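Local coordinates for pesticidal crystal protein Cry4Aa (Bacillus thuringiensis, PDB 2C9K) that kills mosquito larvae by binding to midgut epithelial cells and causing their colloid-osmotic lysis through pore formation, at residues D133-A147 and Y193-L207. Residues are numbered along the deposited sequence; the frame is centred on the assembly and turned at random.
Sequences DYYNILVLSSYAQAA and YTNYCVTTYKKGLNL
Lys-203 NZ donates to Asp-133 OD1 at 2.9 Å, a salt bridge that ties helix 183-208 to the short helix 129-137 within the N-terminal helical bundle of this three-domain delta-endotoxin. The lysine chain is extended beyond CG, and its NZ meets the carboxylate oxygen nearly along the C-O bond. A second polar link runs through water 1, which accepts from Tyr-196 OH in the plane of that ring and donates to Asn-136 O (water O to Asn-136 O 2.7 Å) and Asn-136 OD1. Asn-136 ND2 is bonded instead to the backbone oxygens of Cys-132 and Val-122, which helps to fix the amide's rotation.

In the apolar packing, the side chain of Ile-137 is a knob in the hole formed by Thr-200, Lys-203, Gly-204 and Leu-207. With CG1 between the backbone N and carbonyl carbon (chi1 76°), its CD1 lies 3.7 Å from Gly-204 CA, where the other helix has no side chain. Leu-140 and Thr-200 meet tip to tip, Leu-140 CD1 being 3.9 Å from Thr-200 CB.

Helix 140-164 then runs nearly antiparallel to helix 183-208, the local axes making 170°. Here Tyr-143, Tyr-193 and Tyr-196 form an aromatic cluster. The Tyr-143 and Tyr-196 planes are inclined at 52°, while Cys-197 SG approaches the Tyr-143 ring edge. Ile-118 of helix 103-123 also touches Tyr-143 and Tyr-193. At the far end, Ala-147 CB makes a CH-pi contact, 3.4 Å from the Tyr-193 ring centroid and centrally over its face.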
loop_
_atom_site.group_PDB
_atom_site.type_symbol
_atom_site.label_atom_id
_atom_site.label_comp_id
_atom_site.label_asym_id
_atom_site.label_seq_id
_atom_site.Cartn_x
_atom_site.Cartn_y
_atom_site.Cartn_z
ATOM N N ASP A 133 -18.514 -9.488 14.968
ATOM C CA ASP A 133 -17.832 -8.482 14.164
ATOM C C ASP A 133 -16.354 -8.492 14.514
ATOM O O ASP A 133 -15.501 -8.328 13.648
ATOM C CB ASP A 133 -18.414 -7.094 14.434
ATOM C CG ASP A 133 -19.689 -6.840 13.659
ATOM O OD1 ASP A 133 -19.612 -6.655 12.424
ATOM O OD2 ASP A 133 -20.772 -6.832 14.281
ATOM N N TYR A 134 -16.060 -8.690 15.793
ATOM C CA TYR A 134 -14.685 -8.720 16.265
ATOM C C TYR A 134 -13.970 -9.959 15.747
ATOM O O TYR A 134 -12.787 -9.901 15.419
ATOM C CB TYR A 134 -14.648 -8.696 17.795
ATOM C CG TYR A 134 -13.261 -8.862 18.371
ATOM C CD1 TYR A 134 -12.238 -7.964 18.055
ATOM C CD2 TYR A 134 -12.961 -9.927 19.216
ATOM C CE1 TYR A 134 -10.954 -8.131 18.568
ATOM C CE2 TYR A 134 -11.686 -10.098 19.730
ATOM C CZ TYR A 134 -10.689 -9.200 19.403
ATOM O OH TYR A 134 -9.426 -9.370 19.920
ATOM N N TYR A 135 -14.691 -11.074 15.678
ATOM C CA TYR A 135 -14.123 -12.327 15.187
ATOM C C TYR A 135 -13.781 -12.243 13.699
ATOM O O TYR A 135 -12.790 -12.817 13.250
ATOM C CB TYR A 135 -15.096 -13.497 15.413
ATOM C CG TYR A 135 -14.818 -14.694 14.517
ATOM C CD1 TYR A 135 -13.839 -15.630 14.841
ATOM C CD2 TYR A 135 -15.502 -14.852 13.309
ATOM C CE1 TYR A 135 -13.550 -16.694 13.980
ATOM C CE2 TYR A 135 -15.220 -15.903 12.449
ATOM C CZ TYR A 135 -14.246 -16.820 12.787
ATOM O OH TYR A 135 -13.980 -17.860 11.924
ATOM N N ASN A 136 -14.605 -11.536 12.932
ATOM C CA ASN A 136 -14.358 -11.424 11.505
ATOM C C ASN A 136 -13.289 -10.422 11.129
ATOM O O ASN A 136 -12.646 -10.572 10.097
ATOM C CB ASN A 136 -15.651 -11.121 10.764
ATOM C CG ASN A 136 -16.438 -12.375 10.465
ATOM O OD1 ASN A 136 -16.005 -13.222 9.677
ATOM N ND2 ASN A 136 -17.594 -12.515 11.103
ATOM N N ILE A 137 -13.087 -9.399 11.947
ATOM C CA ILE A 137 -12.034 -8.453 11.631
ATOM C C ILE A 137 -10.733 -9.122 12.071
ATOM O O ILE A 137 -9.655 -8.830 11.555
ATOM C CB ILE A 137 -12.176 -7.126 12.397
ATOM C CG1 ILE A 137 -11.751 -7.312 13.840
ATOM C CG2 ILE A 137 -13.594 -6.629 12.336
ATOM C CD1 ILE A 137 -11.287 -6.046 14.453
ATOM N N LEU A 138 -10.860 -10.027 13.035
ATOM C CA LEU A 138 -9.729 -10.755 13.590
ATOM C C LEU A 138 -9.294 -11.863 12.629
ATOM O O LEU A 138 -8.198 -12.399 12.739
ATOM C CB LEU A 138 -10.124 -11.352 14.947
ATOM C CG LEU A 138 -9.037 -11.440 16.020
ATOM C CD1 LEU A 138 -8.496 -10.040 16.287
ATOM C CD2 LEU A 138 -9.593 -12.051 17.301
ATOM N N VAL A 139 -10.161 -12.196 11.681
ATOM C CA VAL A 139 -9.877 -13.241 10.707
ATOM C C VAL A 139 -9.726 -12.627 9.306
ATOM O O VAL A 139 -9.385 -13.322 8.344
ATOM C CB VAL A 139 -11.020 -14.291 10.697
ATOM C CG1 VAL A 139 -10.755 -15.350 9.673
ATOM C CG2 VAL A 139 -11.139 -14.939 12.058
ATOM N N LEU A 140 -9.967 -11.318 9.205
ATOM C CA LEU A 140 -9.878 -10.603 7.937
ATOM C C LEU A 140 -8.598 -10.860 7.159
ATOM O O LEU A 140 -8.645 -11.085 5.955
ATOM C CB LEU A 140 -10.034 -9.095 8.157
ATOM C CG LEU A 140 -9.940 -8.237 6.883
ATOM C CD1 LEU A 140 -11.068 -8.605 5.930
ATOM C CD2 LEU A 140 -10.012 -6.767 7.234
ATOM N N SER A 141 -7.450 -10.832 7.826
ATOM C CA SER A 141 -6.205 -11.056 7.102
ATOM C C SER A 141 -6.162 -12.444 6.454
ATOM O O SER A 141 -5.658 -12.595 5.346
ATOM C CB SER A 141 -4.988 -10.831 8.017
ATOM O OG SER A 141 -4.808 -11.874 8.948
ATOM N N SER A 142 -6.691 -13.456 7.133
ATOM C CA SER A 142 -6.723 -14.806 6.570
ATOM C C SER A 142 -7.776 -14.818 5.457
ATOM O O SER A 142 -7.617 -15.466 4.418
ATOM C CB SER A 142 -7.099 -15.817 7.655
ATOM O OG SER A 142 -6.210 -15.725 8.756
ATOM N N TYR A 143 -8.863 -14.094 5.688
ATOM C CA TYR A 143 -9.925 -13.993 4.711
ATOM C C TYR A 143 -9.317 -13.535 3.394
ATOM O O TYR A 143 -9.585 -14.109 2.337
ATOM C CB TYR A 143 -10.954 -12.964 5.166
ATOM C CG TYR A 143 -12.082 -12.754 4.182
ATOM C CD1 TYR A 143 -13.191 -13.596 4.172
ATOM C CD2 TYR A 143 -12.030 -11.728 3.245
ATOM C CE1 TYR A 143 -14.221 -13.419 3.263
ATOM C CE2 TYR A 143 -13.055 -11.548 2.323
ATOM C CZ TYR A 143 -14.151 -12.396 2.340
ATOM O OH TYR A 143 -15.182 -12.210 1.442
ATOM N N ALA A 144 -8.495 -12.493 3.471
ATOM C CA ALA A 144 -7.854 -11.917 2.296
ATOM C C ALA A 144 -7.071 -12.934 1.488
ATOM O O ALA A 144 -7.298 -13.063 0.288
ATOM C CB ALA A 144 -6.952 -10.750 2.703
ATOM N N GLN A 145 -6.151 -13.652 2.122
ATOM C CA GLN A 145 -5.376 -14.649 1.398
ATOM C C GLN A 145 -6.298 -15.623 0.669
ATOM O O GLN A 145 -6.052 -15.977 -0.483
ATOM C CB GLN A 145 -4.460 -15.412 2.351
ATOM C CG GLN A 145 -3.282 -14.599 2.861
ATOM C CD GLN A 145 -2.417 -14.061 1.734
ATOM O OE1 GLN A 145 -2.221 -14.728 0.722
ATOM N NE2 GLN A 145 -1.888 -12.854 1.911
ATOM N N ALA A 146 -7.365 -16.045 1.340
ATOM C CA ALA A 146 -8.325 -16.968 0.740
ATOM C C ALA A 146 -8.957 -16.360 -0.511
ATOM O O ALA A 146 -8.926 -16.964 -1.582
ATOM C CB ALA A 146 -9.411 -17.330 1.743
ATOM N N ALA A 147 -9.529 -15.166 -0.375
ATOM C CA ALA A 147 -10.171 -14.491 -1.506
ATOM C C ALA A 147 -9.223 -14.277 -2.682
ATOM O O ALA A 147 -9.626 -14.408 -3.839
ATOM C CB ALA A 147 -10.751 -13.153 -1.060
ATOM N N TYR A 193 -15.345 -9.079 -2.817
ATOM C CA TYR A 193 -14.169 -9.200 -1.965
ATOM C C TYR A 193 -13.589 -7.833 -1.607
ATOM O O TYR A 193 -13.218 -7.589 -0.463
ATOM C CB TYR A 193 -13.129 -10.069 -2.660
ATOM C CG TYR A 193 -13.497 -11.534 -2.644
ATOM C CD1 TYR A 193 -13.001 -12.412 -3.605
ATOM C CD2 TYR A 193 -14.318 -12.054 -1.640
ATOM C CE1 TYR A 193 -13.317 -13.771 -3.567
ATOM C CE2 TYR A 193 -14.633 -13.413 -1.596
ATOM C CZ TYR A 193 -14.130 -14.262 -2.560
ATOM O OH TYR A 193 -14.424 -15.604 -2.508
ATOM N N THR A 194 -13.520 -6.938 -2.583
ATOM C CA THR A 194 -13.009 -5.598 -2.335
ATOM C C THR A 194 -13.868 -4.899 -1.284
ATOM O O THR A 194 -13.362 -4.496 -0.244
ATOM C CB THR A 194 -13.004 -4.747 -3.622
ATOM O OG1 THR A 194 -12.000 -5.242 -4.514
ATOM C CG2 THR A 194 -12.707 -3.292 -3.297
ATOM N N ASN A 195 -15.165 -4.777 -1.561
ATOM C CA ASN A 195 -16.095 -4.119 -0.651
ATOM C C ASN A 195 -16.177 -4.739 0.745
ATOM O O ASN A 195 -16.414 -4.031 1.724
ATOM C CB ASN A 195 -17.504 -4.079 -1.255
ATOM C CG ASN A 195 -17.592 -3.205 -2.505
ATOM O OD1 ASN A 195 -17.049 -2.100 -2.542
ATOM N ND2 ASN A 195 -18.293 -3.695 -3.528
ATOM N N TYR A 196 -15.987 -6.051 0.847
ATOM C CA TYR A 196 -16.062 -6.716 2.145
ATOM C C TYR A 196 -14.835 -6.412 2.985
ATOM O O TYR A 196 -14.958 -6.014 4.141
ATOM C CB TYR A 196 -16.195 -8.230 1.984
ATOM C CG TYR A 196 -16.213 -8.962 3.313
ATOM C CD1 TYR A 196 -17.334 -8.906 4.145
ATOM C CD2 TYR A 196 -15.092 -9.659 3.769
ATOM C CE1 TYR A 196 -17.336 -9.519 5.396
ATOM C CE2 TYR A 196 -15.084 -10.274 5.015
ATOM C CZ TYR A 196 -16.212 -10.195 5.824
ATOM O OH TYR A 196 -16.213 -10.766 7.075
ATOM N N CYS A 197 -13.653 -6.614 2.405
ATOM C CA CYS A 197 -12.393 -6.353 3.099
ATOM C C CYS A 197 -12.335 -4.918 3.606
ATOM O O CYS A 197 -11.964 -4.669 4.756
ATOM C CB CYS A 197 -11.205 -6.587 2.165
ATOM S SG CYS A 197 -10.987 -8.298 1.641
ATOM N N VAL A 198 -12.692 -3.978 2.736
ATOM C CA VAL A 198 -12.667 -2.575 3.101
ATOM C C VAL A 198 -13.668 -2.335 4.213
ATOM O O VAL A 198 -13.351 -1.664 5.197
ATOM C CB VAL A 198 -12.997 -1.667 1.897
ATOM C CG1 VAL A 198 -13.051 -0.215 2.343
ATOM C CG2 VAL A 198 -11.951 -1.852 0.810
ATOM N N THR A 199 -14.869 -2.886 4.068
ATOM C CA THR A 199 -15.901 -2.721 5.094
ATOM C C THR A 199 -15.385 -3.217 6.444
ATOM O O THR A 199 -15.383 -2.482 7.438
ATOM C CB THR A 199 -17.190 -3.523 4.757
ATOM O OG1 THR A 199 -17.906 -2.870 3.704
ATOM C CG2 THR A 199 -18.081 -3.629 5.970
ATOM N N THR A 200 -14.950 -4.474 6.460
ATOM C CA THR A 200 -14.449 -5.107 7.665
ATOM C C THR A 200 -13.246 -4.367 8.224
ATOM O O THR A 200 -13.109 -4.212 9.440
ATOM C CB THR A 200 -14.070 -6.566 7.380
ATOM O OG1 THR A 200 -15.191 -7.229 6.784
ATOM C CG2 THR A 200 -13.690 -7.291 8.668
ATOM N N TYR A 201 -12.376 -3.914 7.325
ATOM C CA TYR A 201 -11.186 -3.173 7.712
ATOM C C TYR A 201 -11.588 -1.936 8.503
ATOM O O TYR A 201 -10.933 -1.576 9.482
ATOM C CB TYR A 201 -10.381 -2.742 6.475
ATOM C CG TYR A 201 -9.312 -1.731 6.814
ATOM C CD1 TYR A 201 -8.304 -2.042 7.727
ATOM C CD2 TYR A 201 -9.364 -0.432 6.303
ATOM C CE1 TYR A 201 -7.382 -1.087 8.129
ATOM C CE2 TYR A 201 -8.452 0.531 6.698
ATOM C CZ TYR A 201 -7.464 0.197 7.615
ATOM O OH TYR A 201 -6.563 1.146 8.034
ATOM N N LYS A 202 -12.661 -1.280 8.079
ATOM C CA LYS A 202 -13.116 -0.083 8.776
ATOM C C LYS A 202 -13.867 -0.409 10.075
ATOM O O LYS A 202 -13.906 0.403 11.001
ATOM C CB LYS A 202 -13.964 0.778 7.834
ATOM C CG LYS A 202 -13.143 1.300 6.669
ATOM C CD LYS A 202 -13.901 2.252 5.779
ATOM C CE LYS A 202 -12.965 2.801 4.688
ATOM N NZ LYS A 202 -13.619 3.771 3.742
ATOM N N LYS A 203 -14.448 -1.603 10.156
ATOM C CA LYS A 203 -15.152 -1.988 11.371
ATOM C C LYS A 203 -14.128 -2.109 12.476
ATOM O O LYS A 203 -14.417 -1.804 13.634
ATOM C CB LYS A 203 -15.885 -3.319 11.196
ATOM C CG LYS A 203 -17.221 -3.184 10.502
ATOM C CD LYS A 203 -18.015 -4.479 10.551
ATOM C CE LYS A 203 -19.384 -4.303 9.904
ATOM N NZ LYS A 203 -20.143 -5.583 9.832
ATOM N N GLY A 204 -12.930 -2.559 12.104
ATOM C CA GLY A 204 -11.856 -2.714 13.069
ATOM C C GLY A 204 -11.305 -1.360 13.464
ATOM O O GLY A 204 -11.069 -1.087 14.645
ATOM N N LEU A 205 -11.102 -0.513 12.459
ATOM C CA LEU A 205 -10.591 0.834 12.660
ATOM C C LEU A 205 -11.537 1.550 13.612
ATOM O O LEU A 205 -11.103 2.260 14.517
ATOM C CB LEU A 205 -10.533 1.573 11.316
ATOM C CG LEU A 205 -9.252 2.352 10.964
ATOM C CD1 LEU A 205 -8.016 1.520 11.241
ATOM C CD2 LEU A 205 -9.295 2.742 9.504
ATOM N N ASN A 206 -12.834 1.338 13.415
ATOM C CA ASN A 206 -13.847 1.964 14.250
ATOM C C ASN A 206 -13.946 1.305 15.616
ATOM O O ASN A 206 -14.321 1.944 16.596
ATOM C CB ASN A 206 -15.197 1.931 13.546
ATOM C CG ASN A 206 -16.324 2.399 14.436
ATOM O OD1 ASN A 206 -16.957 1.596 15.126
ATOM N ND2 ASN A 206 -16.577 3.705 14.440
ATOM N N LEU A 207 -13.611 0.025 15.689
ATOM C CA LEU A 207 -13.643 -0.669 16.966
ATOM C C LEU A 207 -12.614 0.006 17.869
ATOM O O LEU A 207 -12.930 0.478 18.962
ATOM C CB LEU A 207 -13.280 -2.144 16.781
ATOM C CG LEU A 207 -13.109 -2.960 18.064
ATOM C CD1 LEU A 207 -14.412 -2.953 18.847
ATOM C CD2 LEU A 207 -12.678 -4.380 17.723
HETATM O O HOH W 1 -13.966 -11.471 7.881
#